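Local coordinates for citryl-spermidine/3,4-dihydroxybenzoyl-citryl-spermidine:spermidine ligase (Bacillus anthracis, PDB 3TO3), which joins spermidine to citryl-spermidine intermediates by ATP-dependent condensation, a step in making the siderophore petrobactin, at residues Ser283-Arg288 with Thr309-Lys314; Gly367-Glu372 with Asp459-Leu464. One frame throughout, in Å; residues are numbered along the deposited sequence.

Contact 1 (Ser283-Arg288 with Thr309-Lys314); sequences SMRTLR and TLRTLK. With ATP (adenosine-5'-triphosphate), chain E.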
loop_
_atom_site.group_PDB
_atom_site.type_symbol
_atom_site.label_atom_id
_atom_site.label_comp_id
_atom_site.label_asym_id
_atom_site.label_seq_id
_atom_site.Cartn_x
_atom_site.Cartn_y
_atom_site.Cartn_z
ATOM N N SER B 283 -2.386 0.758 21.631
ATOM C CA SER B 283 -3.291 0.789 20.478
ATOM C C SER B 283 -2.733 1.619 19.331
ATOM O O SER B 283 -3.064 1.400 18.160
ATOM C CB SER B 283 -4.706 1.249 20.909
ATOM O OG SER B 283 -5.140 2.469 20.314
HETATM N N MSE B 284 -1.922 2.601 19.691
HETATM C CA MSE B 284 -1.244 3.515 18.761
HETATM C C MSE B 284 -2.097 4.588 18.071
HETATM O O MSE B 284 -1.569 5.639 17.733
HETATM C CB MSE B 284 -0.534 2.742 17.686
HETATM C CG MSE B 284 0.752 2.148 18.199
HETATM SE SE MSE B 284 1.721 1.415 16.742
HETATM C CE MSE B 284 1.898 3.049 15.687
ATOM N N ARG B 285 -3.407 4.399 17.977
ATOM C CA ARG B 285 -4.273 5.476 17.504
ATOM C C ARG B 285 -4.913 6.148 18.717
ATOM O O ARG B 285 -5.655 7.106 18.599
ATOM C CB ARG B 285 -5.306 4.976 16.487
ATOM C CG ARG B 285 -6.091 3.810 16.989
ATOM C CD ARG B 285 -7.298 3.538 16.136
ATOM N NE ARG B 285 -8.017 2.373 16.630
ATOM C CZ ARG B 285 -9.180 1.950 16.155
ATOM N NH1 ARG B 285 -9.763 2.611 15.168
ATOM N NH2 ARG B 285 -9.759 0.865 16.666
ATOM N N THR B 286 -4.613 5.621 19.890
ATOM C CA THR B 286 -5.091 6.211 21.130
ATOM C C THR B 286 -3.947 6.904 21.827
ATOM O O THR B 286 -2.975 6.283 22.160
ATOM C CB THR B 286 -5.623 5.149 22.082
ATOM O OG1 THR B 286 -6.656 4.402 21.421
ATOM C CG2 THR B 286 -6.180 5.822 23.355
ATOM N N LEU B 287 -4.085 8.197 22.059
ATOM C CA LEU B 287 -2.983 8.999 22.531
ATOM C C LEU B 287 -3.304 9.610 23.892
ATOM O O LEU B 287 -4.415 10.140 24.109
ATOM C CB LEU B 287 -2.679 10.099 21.512
ATOM C CG LEU B 287 -2.563 9.616 20.057
ATOM C CD1 LEU B 287 -2.638 10.786 19.086
ATOM C CD2 LEU B 287 -1.278 8.873 19.857
ATOM N N ARG B 288 -2.341 9.521 24.808
ATOM C CA ARG B 288 -2.457 10.143 26.116
ATOM C C ARG B 288 -1.794 11.514 26.074
ATOM O O ARG B 288 -0.872 11.754 25.292
ATOM C CB ARG B 288 -1.849 9.269 27.219
ATOM C CG ARG B 288 -0.403 8.889 27.012
ATOM C CD ARG B 288 0.208 8.212 28.245
ATOM N NE ARG B 288 1.173 9.078 28.919
ATOM C CZ ARG B 288 2.486 8.920 28.866
ATOM N NH1 ARG B 288 3.011 7.905 28.190
ATOM N NH2 ARG B 288 3.271 9.764 29.516
ATOM N N THR B 309 -6.824 -5.738 10.248
ATOM C CA THR B 309 -7.910 -4.763 10.099
ATOM C C THR B 309 -7.427 -3.311 10.048
ATOM O O THR B 309 -6.501 -2.938 10.772
ATOM C CB THR B 309 -8.883 -4.850 11.271
ATOM O OG1 THR B 309 -8.682 -6.090 11.969
ATOM C CG2 THR B 309 -10.321 -4.718 10.775
ATOM N N LEU B 310 -8.074 -2.496 9.210
ATOM C CA LEU B 310 -7.864 -1.040 9.211
ATOM C C LEU B 310 -8.281 -0.343 10.531
ATOM O O LEU B 310 -9.356 -0.596 11.072
ATOM C CB LEU B 310 -8.582 -0.369 8.035
ATOM C CG LEU B 310 -7.794 -0.119 6.752
ATOM C CD1 LEU B 310 -8.507 0.935 5.930
ATOM C CD2 LEU B 310 -6.361 0.324 7.041
ATOM N N ARG B 311 -7.437 0.596 10.963
ATOM C CA ARG B 311 -7.493 1.335 12.240
ATOM C C ARG B 311 -8.375 2.601 12.122
ATOM O O ARG B 311 -8.200 3.599 12.823
ATOM C CB ARG B 311 -6.111 1.603 12.835
ATOM C CG ARG B 311 -5.355 0.338 13.252
ATOM C CD ARG B 311 -6.148 -0.492 14.276
ATOM N NE ARG B 311 -7.064 -1.443 13.637
ATOM C CZ ARG B 311 -8.106 -2.014 14.244
ATOM N NH1 ARG B 311 -8.380 -1.739 15.515
ATOM N NH2 ARG B 311 -8.883 -2.865 13.583
ATOM N N THR B 312 -9.156 2.635 11.060
ATOM C CA THR B 312 -10.176 3.653 10.939
ATOM C C THR B 312 -11.208 3.544 12.079
ATOM O O THR B 312 -11.329 2.509 12.752
ATOM C CB THR B 312 -10.915 3.485 9.607
ATOM O OG1 THR B 312 -11.310 2.107 9.454
ATOM C CG2 THR B 312 -10.015 3.899 8.452
ATOM N N LEU B 313 -11.911 4.644 12.321
ATOM C CA LEU B 313 -13.093 4.629 13.162
ATOM C C LEU B 313 -14.349 4.576 12.300
ATOM O O LEU B 313 -14.626 5.522 11.560
ATOM C CB LEU B 313 -13.133 5.898 13.999
ATOM C CG LEU B 313 -12.011 5.928 15.009
ATOM C CD1 LEU B 313 -11.869 7.301 15.656
ATOM C CD2 LEU B 313 -12.262 4.809 16.021
ATOM N N LYS B 314 -15.119 3.495 12.413
ATOM C CA LYS B 314 -16.432 3.435 11.770
ATOM C C LYS B 314 -17.268 4.668 12.198
ATOM O O LYS B 314 -17.460 4.922 13.405
ATOM C CB LYS B 314 -17.178 2.125 12.100
ATOM C CG LYS B 314 -16.462 0.822 11.742
ATOM C CD LYS B 314 -16.387 0.640 10.233
ATOM C CE LYS B 314 -16.323 -0.838 9.816
ATOM N NZ LYS B 314 -16.352 -1.028 8.318
HETATM P PB ATP E . -8.137 0.172 20.101
HETATM O O1B ATP E . -7.510 1.293 19.312
HETATM O O2B ATP E . -9.500 -0.139 19.541
HETATM O O3B ATP E . -8.226 0.581 21.618
HETATM P PA ATP E . -6.937 -1.835 18.715
HETATM O O1A ATP E . -7.034 -0.838 17.577
HETATM O O2A ATP E . -7.888 -3.014 18.546
HETATM O O3A ATP E . -7.255 -1.119 20.057
HETATM O "O5'" ATP E . -5.454 -2.353 18.749
HETATM C "C5'" ATP E . -4.868 -2.746 19.933
HETATM C "C4'" ATP E . -3.697 -3.550 19.832
HETATM O "O4'" ATP E . -3.477 -4.262 21.097
HETATM C "C3'" ATP E . -3.868 -4.595 18.797
HETATM O "O3'" ATP E . -2.901 -4.461 17.829
HETATM C "C2'" ATP E . -3.725 -5.872 19.519
HETATM O "O2'" ATP E . -3.082 -6.798 18.751
HETATM C "C1'" ATP E . -2.911 -5.475 20.703
HETATM N N9 ATP E . -2.865 -6.431 21.777
HETATM C C8 ATP E . -1.728 -6.866 22.349
HETATM N N7 ATP E . -2.059 -7.740 23.308
HETATM C C5 ATP E . -3.405 -7.862 23.360
HETATM C C6 ATP E . -4.272 -8.619 24.161
HETATM N N6 ATP E . -3.728 -9.486 25.169
HETATM N N1 ATP E . -5.607 -8.518 23.964
HETATM C C2 ATP E . -6.098 -7.700 23.011
HETATM N N3 ATP E . -5.288 -6.959 22.221
HETATM C C4 ATP E . -3.938 -7.018 22.371
#

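Contact 2 (Gly367-Glu372 with Asp459-Leu464); sequences GCIWRE and DFHEGL. With ATP (adenosine-5'-triphosphate), chain E.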
loop_
_atom_site.group_PDB
_atom_site.type_symbol
_atom_site.label_atom_id
_atom_site.label_comp_id
_atom_site.label_asym_id
_atom_site.label_seq_id
_atom_site.Cartn_x
_atom_site.Cartn_y
_atom_site.Cartn_z
ATOM N N GLY B 367 -11.777 11.004 12.194
ATOM C CA GLY B 367 -12.736 10.846 13.249
ATOM C C GLY B 367 -11.986 10.913 14.536
ATOM O O GLY B 367 -10.807 10.607 14.570
ATOM N N CYS B 368 -12.676 11.284 15.604
ATOM C CA CYS B 368 -12.062 11.380 16.901
ATOM C C CYS B 368 -13.027 11.007 18.012
ATOM O O CYS B 368 -14.172 11.446 18.011
ATOM C CB CYS B 368 -11.544 12.810 17.103
ATOM S SG CYS B 368 -10.839 13.120 18.748
ATOM N N ILE B 369 -12.548 10.250 18.996
ATOM C CA ILE B 369 -13.290 10.031 20.234
ATOM C C ILE B 369 -12.419 10.396 21.430
ATOM O O ILE B 369 -11.274 9.967 21.516
ATOM C CB ILE B 369 -13.713 8.573 20.403
ATOM C CG1 ILE B 369 -14.731 8.176 19.349
ATOM C CG2 ILE B 369 -14.279 8.345 21.816
ATOM C CD1 ILE B 369 -14.773 6.665 19.056
ATOM N N TRP B 370 -12.954 11.183 22.357
ATOM C CA TRP B 370 -12.202 11.558 23.558
ATOM C C TRP B 370 -12.592 10.624 24.671
ATOM O O TRP B 370 -13.740 10.233 24.763
ATOM C CB TRP B 370 -12.491 12.983 23.982
ATOM C CG TRP B 370 -11.815 14.038 23.198
ATOM C CD1 TRP B 370 -10.606 14.584 23.470
ATOM C CD2 TRP B 370 -12.312 14.728 22.029
ATOM N NE1 TRP B 370 -10.311 15.575 22.564
ATOM C CE2 TRP B 370 -11.333 15.672 21.654
ATOM C CE3 TRP B 370 -13.484 14.637 21.267
ATOM C CZ2 TRP B 370 -11.477 16.523 20.533
ATOM C CZ3 TRP B 370 -13.633 15.489 20.160
ATOM C CH2 TRP B 370 -12.622 16.415 19.804
ATOM N N ARG B 371 -11.639 10.250 25.520
ATOM C CA ARG B 371 -11.940 9.320 26.608
ATOM C C ARG B 371 -11.334 9.790 27.938
ATOM O O ARG B 371 -10.253 10.392 27.941
ATOM C CB ARG B 371 -11.476 7.912 26.226
ATOM C CG ARG B 371 -11.109 7.040 27.376
ATOM C CD ARG B 371 -11.190 5.563 27.002
ATOM N NE ARG B 371 -10.182 5.140 26.050
ATOM C CZ ARG B 371 -10.411 4.277 25.061
ATOM N NH1 ARG B 371 -11.612 3.755 24.887
ATOM N NH2 ARG B 371 -9.434 3.931 24.242
ATOM N N GLU B 372 -12.035 9.543 29.053
ATOM C CA GLU B 372 -11.550 9.964 30.380
ATOM C C GLU B 372 -10.191 9.349 30.685
ATOM O O GLU B 372 -9.983 8.154 30.462
ATOM C CB GLU B 372 -12.498 9.517 31.506
ATOM C CG GLU B 372 -13.839 10.175 31.543
ATOM C CD GLU B 372 -14.693 9.654 32.702
ATOM O OE1 GLU B 372 -14.784 8.397 32.865
ATOM O OE2 GLU B 372 -15.261 10.504 33.448
ATOM N N ASP B 459 -12.901 1.075 25.793
ATOM C CA ASP B 459 -13.287 0.687 24.437
ATOM C C ASP B 459 -14.659 0.013 24.318
ATOM O O ASP B 459 -14.742 -1.189 24.058
ATOM C CB ASP B 459 -12.201 -0.181 23.785
ATOM C CG ASP B 459 -10.990 0.630 23.348
ATOM O OD1 ASP B 459 -11.168 1.771 22.867
ATOM O OD2 ASP B 459 -9.852 0.133 23.502
ATOM N N PHE B 460 -15.713 0.785 24.572
ATOM C CA PHE B 460 -17.135 0.410 24.387
ATOM C C PHE B 460 -17.710 0.586 22.978
ATOM O O PHE B 460 -18.570 -0.169 22.535
ATOM C CB PHE B 460 -17.991 1.188 25.396
ATOM C CG PHE B 460 -17.371 1.224 26.754
ATOM C CD1 PHE B 460 -16.951 0.044 27.346
ATOM C CD2 PHE B 460 -17.120 2.430 27.398
ATOM C CE1 PHE B 460 -16.354 0.064 28.603
ATOM C CE2 PHE B 460 -16.504 2.456 28.641
ATOM C CZ PHE B 460 -16.119 1.277 29.245
ATOM N N HIS B 461 -17.253 1.616 22.287
ATOM C CA HIS B 461 -17.958 2.056 21.122
ATOM C C HIS B 461 -18.040 0.975 20.035
ATOM O O HIS B 461 -19.060 0.858 19.350
ATOM C CB HIS B 461 -17.345 3.357 20.599
ATOM C CG HIS B 461 -16.016 3.169 19.952
ATOM N ND1 HIS B 461 -14.846 3.054 20.674
ATOM C CD2 HIS B 461 -15.670 3.051 18.650
ATOM C CE1 HIS B 461 -13.833 2.884 19.845
ATOM N NE2 HIS B 461 -14.307 2.872 18.609
ATOM N N GLU B 462 -16.948 0.260 19.804
ATOM C CA GLU B 462 -16.954 -0.847 18.835
ATOM C C GLU B 462 -17.430 -2.222 19.326
ATOM O O GLU B 462 -18.205 -2.888 18.638
ATOM C CB GLU B 462 -15.578 -0.985 18.179
ATOM C CG GLU B 462 -14.418 -1.034 19.182
ATOM C CD GLU B 462 -13.055 -0.905 18.512
ATOM O OE1 GLU B 462 -13.009 -0.791 17.261
ATOM O OE2 GLU B 462 -12.032 -0.922 19.243
ATOM N N GLY B 463 -16.960 -2.633 20.505
ATOM C CA GLY B 463 -17.053 -4.019 20.943
ATOM C C GLY B 463 -18.324 -4.591 21.572
ATOM O O GLY B 463 -18.694 -5.750 21.344
ATOM N N LEU B 464 -18.992 -3.763 22.357
ATOM C CA LEU B 464 -20.118 -4.162 23.177
ATOM C C LEU B 464 -21.262 -4.924 22.467
ATOM O O LEU B 464 -21.724 -4.557 21.381
ATOM C CB LEU B 464 -20.640 -2.902 23.848
ATOM C CG LEU B 464 -21.888 -2.904 24.686
ATOM C CD1 LEU B 464 -21.784 -1.738 25.656
ATOM C CD2 LEU B 464 -23.107 -2.781 23.799
HETATM P PB ATP E . -8.137 0.172 20.101
HETATM O O1B ATP E . -7.510 1.293 19.312
HETATM O O2B ATP E . -9.500 -0.139 19.541
HETATM O O3B ATP E . -8.226 0.581 21.618
HETATM P PA ATP E . -6.937 -1.835 18.715
HETATM O O1A ATP E . -7.034 -0.838 17.577
HETATM O O2A ATP E . -7.888 -3.014 18.546
HETATM O O3A ATP E . -7.255 -1.119 20.057
HETATM O "O5'" ATP E . -5.454 -2.353 18.749
HETATM C "C5'" ATP E . -4.868 -2.746 19.933
HETATM C "C4'" ATP E . -3.697 -3.550 19.832
HETATM O "O4'" ATP E . -3.477 -4.262 21.097
HETATM C "C3'" ATP E . -3.868 -4.595 18.797
HETATM O "O3'" ATP E . -2.901 -4.461 17.829
HETATM C "C2'" ATP E . -3.725 -5.872 19.519
HETATM O "O2'" ATP E . -3.082 -6.798 18.751
HETATM C "C1'" ATP E . -2.911 -5.475 20.703
HETATM N N9 ATP E . -2.865 -6.431 21.777
HETATM C C8 ATP E . -1.728 -6.866 22.349
HETATM N N7 ATP E . -2.059 -7.740 23.308
HETATM C C5 ATP E . -3.405 -7.862 23.360
HETATM C C6 ATP E . -4.272 -8.619 24.161
HETATM N N6 ATP E . -3.728 -9.486 25.169
HETATM N N1 ATP E . -5.607 -8.518 23.964
HETATM C C2 ATP E . -6.098 -7.700 23.011
HETATM N N3 ATP E . -5.288 -6.959 22.221
HETATM C C4 ATP E . -3.938 -7.018 22.371
HETATM O O HOH W 1 -8.042 2.539 22.646
HETATM O O HOH W 2 -13.573 3.479 27.011
#

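Contact 1 (Ser283-Arg288 with Thr309-Lys314)
Arg285 and Arg311 line the phosphate end of the ATP pocket in this IucA/IucC-family synthetase, and their side chains meet around the anion. Arg285 CG lies between the backbone N and the carbonyl carbon (chi1 53°), and from there the chain runs extended to NE, along the beta phosphate. Arg285 NE donates to ATP O1B at 2.9 Å. Arg285 NH2 reaches ATP O2B at 3.1 Å and makes a weaker bond to O1A of the alpha phosphate. NH1 turns to the backbone of the other segment. Arg285 NH1 makes weak, bent hydrogen bonds to Thr312 O (2.9 Å) and Arg311 O (3.0 Å). One guanidinium thus spans two phosphates and two carbonyls, which limits its rotation.

Arg311 comes in at about a right angle, its CD over one face of the Arg285 guanidinium. The two guanidinium planes are 59° apart. The Arg311 chain bends at chi2 and chi3, which brings Arg311 NH1 to ATP O1A at 2.6 Å. Arg311 NE donates to Thr309 O (3.3 Å), which lies in the guanidinium plane. Arg285 NH2 and Arg311 NH1 are only 3.2 Å apart. Both donate to O1A, Arg285 weakly, and the phosphates' negative charge probably offsets the closeness. Ser283 OG adds a bond to ATP O1B at 2.8 Å. Leu313 CD2 packs obliquely against Arg285 NH1.

Lys299 and Tyr391 also hydrogen-bond the nucleotide. Strands 286-289 and 309-311, the latter weakly bonded, pair antiparallel, one after the other, along one edge of strand 297-306; strand 367-371 takes its other edge. Lys314, at the end of the second segment, is the N-cap of helix 315-333.

Contact 2 (Gly367-Glu372 with Asp459-Leu464)
Both terminal nitrogens of Arg371 converge on one carboxylate oxygen of Asp459. Arg371 NH1 donates to Asp459 OD1 at 2.9 Å and Arg371 NH2 to the same OD1 at 3.1 Å, forming a salt bridge. OD1 lies in the guanidinium plane, but both donors reach it from the same face of the carboxylate, above its plane. The two planes are 75° apart. The bend of the Arg371 chain at chi3 (68°) turns the guanidinium edge to the acid. Lys299 NZ also forms a salt bridge with OD1, so three nitrogens share this oxygen.

Asp459 OD2 faces the beta phosphate. Asp459 OD2 lies 2.5 Å from ATP O3B and accepts a hydrogen bond from water 1 at 3.1 Å. Water 1 also takes a weak bond from Arg371 NH2. Water 2 accepts from Arg371 NH1 (2.9 Å) and from the backbone Asp459 N (2.8 Å), linking two donors that cannot bond each other.

Strand 367-371 runs between strands 297-306 and 345-355 of the mixed sheet, while Asp459 follows strand 451-457. Asp459 belongs to the magnesium site with Gln441 and Asn442. Arg371 is a second-shell partner of that site. Glu349 OE2 takes both Arg371 NH1, in a salt bridge, and the backbone N of Phe460.

The apolar part is a CH-pi contact. Ile369 CD1 stands 3.7 Å from the centroid of the His461 ring, 7° off its normal. Glu462 CG of the same segment as the histidine lies toward the rim of the ring's opposite face.

Contacts 1 and 2 both reach the mixed sheet and both touch ATP, with centres about 10 Å apart. All the touching residues of contact 2 are buried. Contact 1 is only partly buried. The first brings arginines to the phosphate oxygens, while the second places an acid at the magnesium and keeps its arginine behind it. Contact 1 relies on bonds to phosphates and backbone carbonyls, contact 2 on a salt bridge and two waters. Strand 297-306 serves both: it pairs with strands 286-289, 309-311 and 367-371, and its Lys299 bonds ATP and Asp459. Leu313 connects them by packing, with CD1 against Gly367 O and CD2 against His461 NE2.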